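Local coordinates for protein aprataxin and PNK-like factor (Homo sapiens, PDB 5W7W) that acts as a histone chaperone in single- and double-strand DNA break repair, its FHA domain, the piece crystallised, mediating interaction with XRCC1 and XRCC4, at residues 8-13 / 46-51; 90-95 / 101-106. All coordinates share one frame; numbering follows the deposited sequence.

Contact 1. Residues 8-13 / 46-51; sequences FELQPR and AILEVA. With FMT (formic acid), chain C.
The phenyl ring of F8 turns its edge to V50, whose CG1 lies near the ring plane, 4.0 Å from F8 CD2. The valine grips this corner with both branches: with CG1 anti to the backbone N (chi1 174°) and CG2 beside it, V50 CG2 also lies 4.0 Å from F8 CD2. The side chains pass in opposite directions rather than meeting end on, and L55 also packs against the F8 side chain. L10 and L48 do the reverse, reaching tip to tip until L10 CD1 stands 4.0 Å from L48 CD1. This interface is wholly apolar and buried, two pairs of side chains joining backbones that stay well apart. On the other side of strand 8-12, Q11 extends outward, and its NE2 donates a bent hydrogen bond (147°) to O2 of a formic acid probably taken from the crystallisation liquor, while its OE1 accepts one from R18. A leucine here would probably cost the formic acid one donor and leave the R18 guanidinium without its amide oxygen. Strands of two sheets meeting through side chains alone are what a beta sandwich is built from, here the two-sheet core of the FHA fold.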
ATOM      1  N   PHE A   8       6.992   9.478  -0.673  1.00 11.56           N
ATOM      2  CA  PHE A   8       6.927   8.026  -0.627  1.00 11.38           C
ATOM      3  C   PHE A   8       6.624   7.506  -2.014  1.00 11.04           C
ATOM      4  O   PHE A   8       5.872   8.122  -2.769  1.00 12.61           O
ATOM      5  CB  PHE A   8       5.830   7.544   0.304  1.00 10.30           C
ATOM      6  CG  PHE A   8       6.110   7.820   1.733  1.00 11.06           C
ATOM      7  CD1 PHE A   8       6.880   6.945   2.472  1.00 11.88           C
ATOM      8  CD2 PHE A   8       5.647   8.965   2.334  1.00 12.09           C
ATOM      9  CE1 PHE A   8       7.160   7.193   3.802  1.00 11.73           C
ATOM     10  CE2 PHE A   8       5.918   9.211   3.679  1.00 12.35           C
ATOM     11  CZ  PHE A   8       6.690   8.336   4.400  1.00 11.07           C
ATOM     12  N   GLU A   9       7.199   6.366  -2.334  1.00 10.22           N
ATOM     13  CA  GLU A   9       6.856   5.628  -3.536  1.00 10.08           C
ATOM     14  C   GLU A   9       6.603   4.177  -3.187  1.00 10.19           C
ATOM     15  O   GLU A   9       7.169   3.642  -2.226  1.00 10.94           O
ATOM     16  CB  GLU A   9       7.972   5.696  -4.585  1.00 14.09           C
ATOM     17  CG  GLU A   9       8.097   7.061  -5.228  1.00 15.07           C
ATOM     18  CD  GLU A   9       9.201   7.168  -6.268  1.00 20.84           C
ATOM     19  OE1 GLU A   9       9.955   6.197  -6.471  1.00 22.23           O
ATOM     20  OE2 GLU A   9       9.322   8.259  -6.863  1.00 25.19           O
ATOM     21  N   LEU A  10       5.734   3.552  -3.970  1.00  9.96           N
ATOM     22  CA  LEU A  10       5.423   2.136  -3.856  1.00 10.70           C
ATOM     23  C   LEU A  10       6.171   1.371  -4.934  1.00  9.73           C
ATOM     24  O   LEU A  10       6.091   1.722  -6.120  1.00 11.42           O
ATOM     25  CB  LEU A  10       3.926   1.890  -4.039  1.00 10.15           C
ATOM     26  CG  LEU A  10       2.980   2.715  -3.167  1.00 12.02           C
ATOM     27  CD1 LEU A  10       1.563   2.297  -3.501  1.00 13.81           C
ATOM     28  CD2 LEU A  10       3.292   2.539  -1.704  1.00 15.07           C
ATOM     29  N   GLN A  11       6.898   0.345  -4.530  1.00  8.70           N
ATOM     30  CA  GLN A  11       7.695  -0.455  -5.450  1.00  9.32           C
ATOM     31  C   GLN A  11       7.116  -1.856  -5.556  1.00  8.71           C
ATOM     32  O   GLN A  11       7.171  -2.606  -4.574  1.00  8.76           O
ATOM     33  CB  GLN A  11       9.129  -0.516  -4.932  1.00  9.44           C
ATOM     34  CG  GLN A  11      10.035  -1.417  -5.758  1.00  9.65           C
ATOM     35  CD  GLN A  11      11.476  -1.190  -5.420  1.00  9.27           C
ATOM     36  OE1 GLN A  11      12.120  -0.322  -6.017  1.00 10.14           O
ATOM     37  NE2 GLN A  11      11.995  -1.938  -4.451  1.00  9.90           N
ATOM     38  N   PRO A  12       6.588  -2.265  -6.711  1.00  8.94           N
ATOM     39  CA  PRO A  12       5.998  -3.604  -6.803  1.00  8.75           C
ATOM     40  C   PRO A  12       7.057  -4.682  -6.637  1.00 10.84           C
ATOM     41  O   PRO A  12       8.110  -4.657  -7.285  1.00 11.73           O
ATOM     42  CB  PRO A  12       5.365  -3.617  -8.199  1.00 11.00           C
ATOM     43  CG  PRO A  12       6.048  -2.565  -8.951  1.00 13.76           C
ATOM     44  CD  PRO A  12       6.435  -1.507  -7.963  1.00  9.63           C
ATOM     45  N   ARG A  13       6.781  -5.639  -5.757  1.00 10.28           N
ATOM     46  CA  ARG A  13       7.754  -6.684  -5.472  1.00 10.67           C
ATOM     47  C   ARG A  13       7.975  -7.601  -6.662  1.00 12.41           C
ATOM     48  O   ARG A  13       9.043  -8.225  -6.766  1.00 14.56           O
ATOM     49  CB  ARG A  13       7.277  -7.510  -4.288  1.00 13.01           C
ATOM     50  CG  ARG A  13       8.245  -8.645  -3.894  1.00 16.65           C
ATOM     51  CD  ARG A  13       7.688  -9.542  -2.794  1.00 21.23           C
ATOM     52  NE  ARG A  13       7.693  -8.848  -1.514  1.00 17.36           N
ATOM     53  CZ  ARG A  13       7.390  -9.405  -0.353  1.00 17.60           C
ATOM     54  NH1 ARG A  13       7.042 -10.680  -0.297  1.00 18.44           N
ATOM     55  NH2 ARG A  13       7.424  -8.669   0.749  1.00 19.91           N
ATOM     56  N   ALA A  46      -8.288  -0.093   0.144  1.00  9.24           N
ATOM     57  CA  ALA A  46      -7.582   0.487   1.275  1.00  8.40           C
ATOM     58  C   ALA A  46      -7.413   1.975   1.035  1.00  8.73           C
ATOM     59  O   ALA A  46      -7.572   2.457  -0.085  1.00  9.69           O
ATOM     60  CB  ALA A  46      -6.223  -0.190   1.481  1.00  9.39           C
ATOM     61  N   ILE A  47      -7.107   2.694   2.108  1.00  9.39           N
ATOM     62  CA  ILE A  47      -6.708   4.096   2.040  1.00  8.41           C
ATOM     63  C   ILE A  47      -5.259   4.192   2.491  1.00  8.77           C
ATOM     64  O   ILE A  47      -4.904   3.683   3.559  1.00  9.52           O
ATOM     65  CB  ILE A  47      -7.599   4.978   2.928  1.00  9.74           C
ATOM     66  CG1 ILE A  47      -9.073   4.780   2.564  1.00 13.01           C
ATOM     67  CG2 ILE A  47      -7.187   6.447   2.797  1.00 12.08           C
ATOM     68  CD1 ILE A  47     -10.031   5.615   3.347  1.00 17.21           C
ATOM     69  N   LEU A  48      -4.425   4.840   1.686  1.00  8.76           N
ATOM     70  CA  LEU A  48      -3.092   5.236   2.110  1.00  8.59           C
ATOM     71  C   LEU A  48      -3.135   6.706   2.471  1.00  9.43           C
ATOM     72  O   LEU A  48      -3.791   7.494   1.781  1.00 12.34           O
ATOM     73  CB  LEU A  48      -2.080   5.057   0.990  1.00  9.52           C
ATOM     74  CG  LEU A  48      -1.859   3.631   0.540  1.00 11.08           C
ATOM     75  CD1 LEU A  48      -0.887   3.576  -0.613  1.00 12.55           C
ATOM     76  CD2 LEU A  48      -1.346   2.784   1.657  1.00 13.71           C
ATOM     77  N   GLU A  49      -2.461   7.087   3.551  1.00  8.70           N
ATOM     78  CA  GLU A  49      -2.358   8.491   3.904  1.00  9.02           C
ATOM     79  C   GLU A  49      -0.908   8.860   4.149  1.00  8.61           C
ATOM     80  O   GLU A  49      -0.228   8.209   4.947  1.00  9.80           O
ATOM     81  CB  GLU A  49      -3.154   8.821   5.156  1.00 10.02           C
ATOM     82  CG  GLU A  49      -3.240  10.327   5.395  1.00 11.93           C
ATOM     83  CD  GLU A  49      -3.267  10.708   6.838  1.00 17.78           C
ATOM     84  OE1 GLU A  49      -2.369  10.282   7.596  1.00 15.35           O
ATOM     85  OE2 GLU A  49      -4.185  11.466   7.205  1.00 23.12           O
ATOM     86  N   VAL A  50      -0.468   9.936   3.490  1.00  9.19           N
ATOM     87  CA  VAL A  50       0.830  10.564   3.701  1.00  9.82           C
ATOM     88  C   VAL A  50       0.592  11.838   4.506  1.00  9.63           C
ATOM     89  O   VAL A  50      -0.152  12.731   4.069  1.00  9.86           O
ATOM     90  CB  VAL A  50       1.499  10.892   2.359  1.00  9.83           C
ATOM     91  CG1 VAL A  50       2.772  11.675   2.578  1.00 11.36           C
ATOM     92  CG2 VAL A  50       1.765   9.600   1.572  1.00 12.03           C
ATOM     93  N   ALA A  51       1.228  11.933   5.669  1.00  9.09           N
ATOM     94  CA  ALA A  51       1.097  13.105   6.523  1.00 10.26           C
ATOM     95  C   ALA A  51       2.248  13.119   7.504  1.00 10.31           C
ATOM     96  O   ALA A  51       2.628  12.082   8.049  1.00  9.60           O
ATOM     97  CB  ALA A  51      -0.220  13.076   7.310  1.00 11.97           C
TER
HETATM   98  C   FMT C 201      11.683  -5.513  -3.806  1.00 17.93           C
HETATM   99  O1  FMT C 201      11.917  -6.534  -3.176  1.00 19.35           O
HETATM  100  O2  FMT C 201      11.341  -4.483  -3.237  1.00 14.15           O

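Contact 2. Residues 90-95 / 101-106; sequences DSFSLL and FRILSI. With FMT (formic acid), chain C.
F92 and F101 form the dense centre of this hairpin contact. Their backbones make an antiparallel hydrogen-bonded pair, with F101 N to F92 O at 2.8 Å and F92 N to F101 O at 3.0 Å, and the side chains lie together on the core face. With chi1 at 78°, CG of F92 sits between its own N and carbonyl carbon, and the ring leans over the neighbouring strand until CE1 is 3.9 Å from F101 CB. The ring planes, 26° apart, are offset so strongly that little of one ring faces the other. I103 CD1 lies at the edge of the F92 ring, 4.0 Å from F92 CD1, and I103 N donates to D90 O at 2.9 Å; the D90 carboxylate turns the other way, to Y67, S70 and N87. Across the non-hydrogen-bonded pair S91 and R102, packing is lighter: S91 OG lies over one face of the guanidinium. R102, partly exposed, bends at chi3 and meets a formic acid at its edge, NE to O2 at 2.8 Å (168°) and NH2 to O1 at 3.2 Å. Such two-pronged, nearly straight donation suggests that the ligand is bound as formate, its charge answered by the arginine.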
ATOM      1  N   ASP A  90       9.258  -1.513   4.721  1.00  9.47           N
ATOM      2  CA  ASP A  90       8.155  -2.424   4.965  1.00  9.66           C
ATOM      3  C   ASP A  90       7.440  -2.710   3.641  1.00  8.76           C
ATOM      4  O   ASP A  90       7.601  -1.998   2.651  1.00 10.04           O
ATOM      5  CB  ASP A  90       7.123  -1.788   5.897  1.00  9.32           C
ATOM      6  CG  ASP A  90       7.584  -1.617   7.323  1.00 10.26           C
ATOM      7  OD1 ASP A  90       8.666  -2.117   7.691  1.00 11.04           O
ATOM      8  OD2 ASP A  90       6.823  -0.989   8.094  1.00 10.82           O
ATOM      9  N   SER A  91       6.610  -3.748   3.647  1.00  8.93           N
ATOM     10  CA  SER A  91       5.777  -4.094   2.505  1.00 10.32           C
ATOM     11  C   SER A  91       4.326  -4.200   2.950  1.00  9.80           C
ATOM     12  O   SER A  91       4.037  -4.511   4.103  1.00  9.80           O
ATOM     13  CB  SER A  91       6.189  -5.425   1.886  1.00  9.68           C
ATOM     14  OG  SER A  91       7.518  -5.387   1.379  1.00 12.93           O
ATOM     15  N   PHE A  92       3.420  -3.963   2.007  1.00  8.57           N
ATOM     16  CA  PHE A  92       2.021  -4.323   2.195  1.00  9.34           C
ATOM     17  C   PHE A  92       1.539  -4.971   0.908  1.00  8.56           C
ATOM     18  O   PHE A  92       2.183  -4.863  -0.137  1.00  8.64           O
ATOM     19  CB  PHE A  92       1.138  -3.112   2.534  1.00 10.05           C
ATOM     20  CG  PHE A  92       0.796  -2.263   1.355  1.00  9.65           C
ATOM     21  CD1 PHE A  92       1.642  -1.244   0.947  1.00 10.44           C
ATOM     22  CD2 PHE A  92      -0.366  -2.473   0.641  1.00 11.14           C
ATOM     23  CE1 PHE A  92       1.331  -0.474  -0.153  1.00 12.00           C
ATOM     24  CE2 PHE A  92      -0.673  -1.704  -0.450  1.00 11.82           C
ATOM     25  CZ  PHE A  92       0.176  -0.699  -0.844  1.00 10.51           C
ATOM     26  N   SER A  93       0.397  -5.646   0.970  1.00  8.71           N
ATOM     27  CA  SER A  93      -0.151  -6.238  -0.236  1.00  8.43           C
ATOM     28  C   SER A  93      -1.668  -6.218  -0.207  1.00  9.22           C
ATOM     29  O   SER A  93      -2.308  -6.147   0.850  1.00  8.81           O
ATOM     30  CB  SER A  93       0.355  -7.660  -0.442  1.00  9.49           C
ATOM     31  OG  SER A  93      -0.112  -8.533   0.569  1.00  9.83           O
ATOM     32  N   LEU A  94      -2.232  -6.307  -1.405  1.00  7.90           N
ATOM     33  CA  LEU A  94      -3.679  -6.306  -1.563  1.00  9.11           C
ATOM     34  C   LEU A  94      -4.261  -7.707  -1.715  1.00 10.67           C
ATOM     35  O   LEU A  94      -5.469  -7.885  -1.525  1.00 10.52           O
ATOM     36  CB  LEU A  94      -4.097  -5.432  -2.750  1.00 10.10           C
ATOM     37  CG  LEU A  94      -3.651  -3.975  -2.662  1.00 11.16           C
ATOM     38  CD1 LEU A  94      -4.213  -3.220  -3.864  1.00 18.70           C
ATOM     39  CD2 LEU A  94      -4.097  -3.329  -1.391  1.00 15.32           C
ATOM     40  N   LEU A  95      -3.449  -8.699  -2.060  1.00  8.90           N
ATOM     41  CA  LEU A  95      -3.796 -10.112  -1.943  1.00  9.71           C
ATOM     42  C   LEU A  95      -2.661 -10.769  -1.174  1.00  8.82           C
ATOM     43  O   LEU A  95      -1.575 -10.204  -1.015  1.00  9.50           O
ATOM     44  CB  LEU A  95      -3.992 -10.805  -3.301  1.00  9.39           C
ATOM     45  CG  LEU A  95      -5.151 -10.288  -4.140  1.00  9.77           C
ATOM     46  CD1 LEU A  95      -5.119 -10.967  -5.487  1.00 11.86           C
ATOM     47  CD2 LEU A  95      -6.492 -10.545  -3.455  1.00 10.66           C
ATOM     48  N   PHE A 101       3.819  -4.470  -2.415  1.00  8.55           N
ATOM     49  CA  PHE A 101       4.597  -3.258  -2.619  1.00  8.76           C
ATOM     50  C   PHE A 101       5.494  -2.985  -1.434  1.00  9.12           C
ATOM     51  O   PHE A 101       5.053  -3.056  -0.294  1.00  9.80           O
ATOM     52  CB  PHE A 101       3.666  -2.065  -2.789  1.00  9.54           C
ATOM     53  CG  PHE A 101       2.769  -2.172  -3.984  1.00  9.49           C
ATOM     54  CD1 PHE A 101       3.166  -1.691  -5.229  1.00  9.46           C
ATOM     55  CD2 PHE A 101       1.539  -2.781  -3.876  1.00 10.24           C
ATOM     56  CE1 PHE A 101       2.331  -1.812  -6.332  1.00 11.27           C
ATOM     57  CE2 PHE A 101       0.719  -2.914  -4.987  1.00 11.02           C
ATOM     58  CZ  PHE A 101       1.126  -2.436  -6.212  1.00 11.52           C
ATOM     59  N   ARG A 102       6.743  -2.637  -1.719  1.00  8.92           N
ATOM     60  CA  ARG A 102       7.671  -2.133  -0.727  1.00  8.89           C
ATOM     61  C   ARG A 102       7.564  -0.616  -0.685  1.00  8.13           C
ATOM     62  O   ARG A 102       7.390   0.038  -1.714  1.00  9.26           O
ATOM     63  CB  ARG A 102       9.101  -2.555  -1.072  1.00 10.32           C
ATOM     64  CG  ARG A 102      10.066  -2.186   0.027  1.00 12.33           C
ATOM     65  CD  ARG A 102      11.506  -2.604  -0.231  1.00 15.63           C
ATOM     66  NE  ARG A 102      11.638  -4.032  -0.529  1.00 14.75           N
ATOM     67  CZ  ARG A 102      11.802  -4.989   0.380  1.00 19.86           C
ATOM     68  NH1 ARG A 102      11.851  -4.705   1.670  1.00 22.24           N
ATOM     69  NH2 ARG A 102      11.913  -6.260   0.018  1.00 20.49           N
ATOM     70  N   ILE A 103       7.686  -0.061   0.508  1.00  9.29           N
ATOM     71  CA  ILE A 103       7.656   1.384   0.713  1.00  8.96           C
ATOM     72  C   ILE A 103       9.065   1.946   0.601  1.00  9.54           C
ATOM     73  O   ILE A 103       9.971   1.508   1.317  1.00 10.34           O
ATOM     74  CB  ILE A 103       7.078   1.705   2.096  1.00  9.67           C
ATOM     75  CG1 ILE A 103       5.690   1.100   2.289  1.00 12.40           C
ATOM     76  CG2 ILE A 103       7.050   3.193   2.347  1.00 11.19           C
ATOM     77  CD1 ILE A 103       4.722   1.289   1.165  1.00 11.86           C
ATOM     78  N   LEU A 104       9.234   2.939  -0.253  1.00  9.03           N
ATOM     79  CA  LEU A 104      10.483   3.674  -0.360  1.00  9.44           C
ATOM     80  C   LEU A 104      10.262   5.142  -0.014  1.00  9.81           C
ATOM     81  O   LEU A 104       9.275   5.744  -0.431  1.00 11.13           O
ATOM     82  CB  LEU A 104      11.021   3.589  -1.796  1.00 11.11           C
ATOM     83  CG  LEU A 104      11.401   2.184  -2.265  1.00 12.12           C
ATOM     84  CD1 LEU A 104      11.867   2.240  -3.699  1.00 15.95           C
ATOM     85  CD2 LEU A 104      12.441   1.548  -1.390  1.00 15.11           C
ATOM     86  N   SER A 105      11.189   5.718   0.746  0.58 11.96           N
ATOM     87  CA  SER A 105      11.184   7.151   1.005  0.58 13.79           C
ATOM     88  C   SER A 105      12.034   7.884  -0.026  0.58 15.20           C
ATOM     89  O   SER A 105      13.152   7.460  -0.338  0.58 21.14           O
ATOM     90  CB  SER A 105      11.715   7.430   2.408  0.58 19.13           C
ATOM     91  OG  SER A 105      13.047   6.978   2.532  0.58 29.24           O
ATOM     92  N   ILE A 106      11.489   8.982  -0.547  1.00 16.65           N
ATOM     93  CA  ILE A 106      12.139   9.816  -1.561  1.00 22.14           C
ATOM     94  C   ILE A 106      12.091  11.271  -1.107  1.00 25.82           C
ATOM     95  O   ILE A 106      11.321  11.614  -0.201  1.00 29.70           O
ATOM     96  CB  ILE A 106      11.443   9.691  -2.929  1.00 22.47           C
ATOM     97  CG1 ILE A 106      10.000  10.220  -2.874  1.00 33.48           C
ATOM     98  CG2 ILE A 106      11.464   8.233  -3.417  1.00 29.55           C
ATOM     99  CD1 ILE A 106       9.355  10.388  -4.241  1.00 39.25           C
TER
HETATM  100  C   FMT C 201      11.683  -5.513  -3.806  1.00 17.93           C
HETATM  101  O1  FMT C 201      11.917  -6.534  -3.176  1.00 19.35           O
HETATM  102  O2  FMT C 201      11.341  -4.483  -3.237  1.00 14.15           O

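From the N terminus, the chain lays down strand 8-12, runs through strands 19-21 and 24-28, and reaches strand 46-51, where contact 1 closes a long loop by bringing one sheet over the other. Contact 2 opens later and closes a short one, the hairpin of strands 91-93 and 100-105. The two follow in series, neither nested nor crossed. They are knitted together edge to edge: strands 8-12 and 100-105 are neighbours in one sheet, with probable backbone hydrogen bonds between Q11 and R102 and between E9 and L104, which join the N-terminal strand of the domain to its C-terminal one. Inward, I103 touches F8 and L10, so both contacts feed one core; outward, Q11 and R102 share the formic acid.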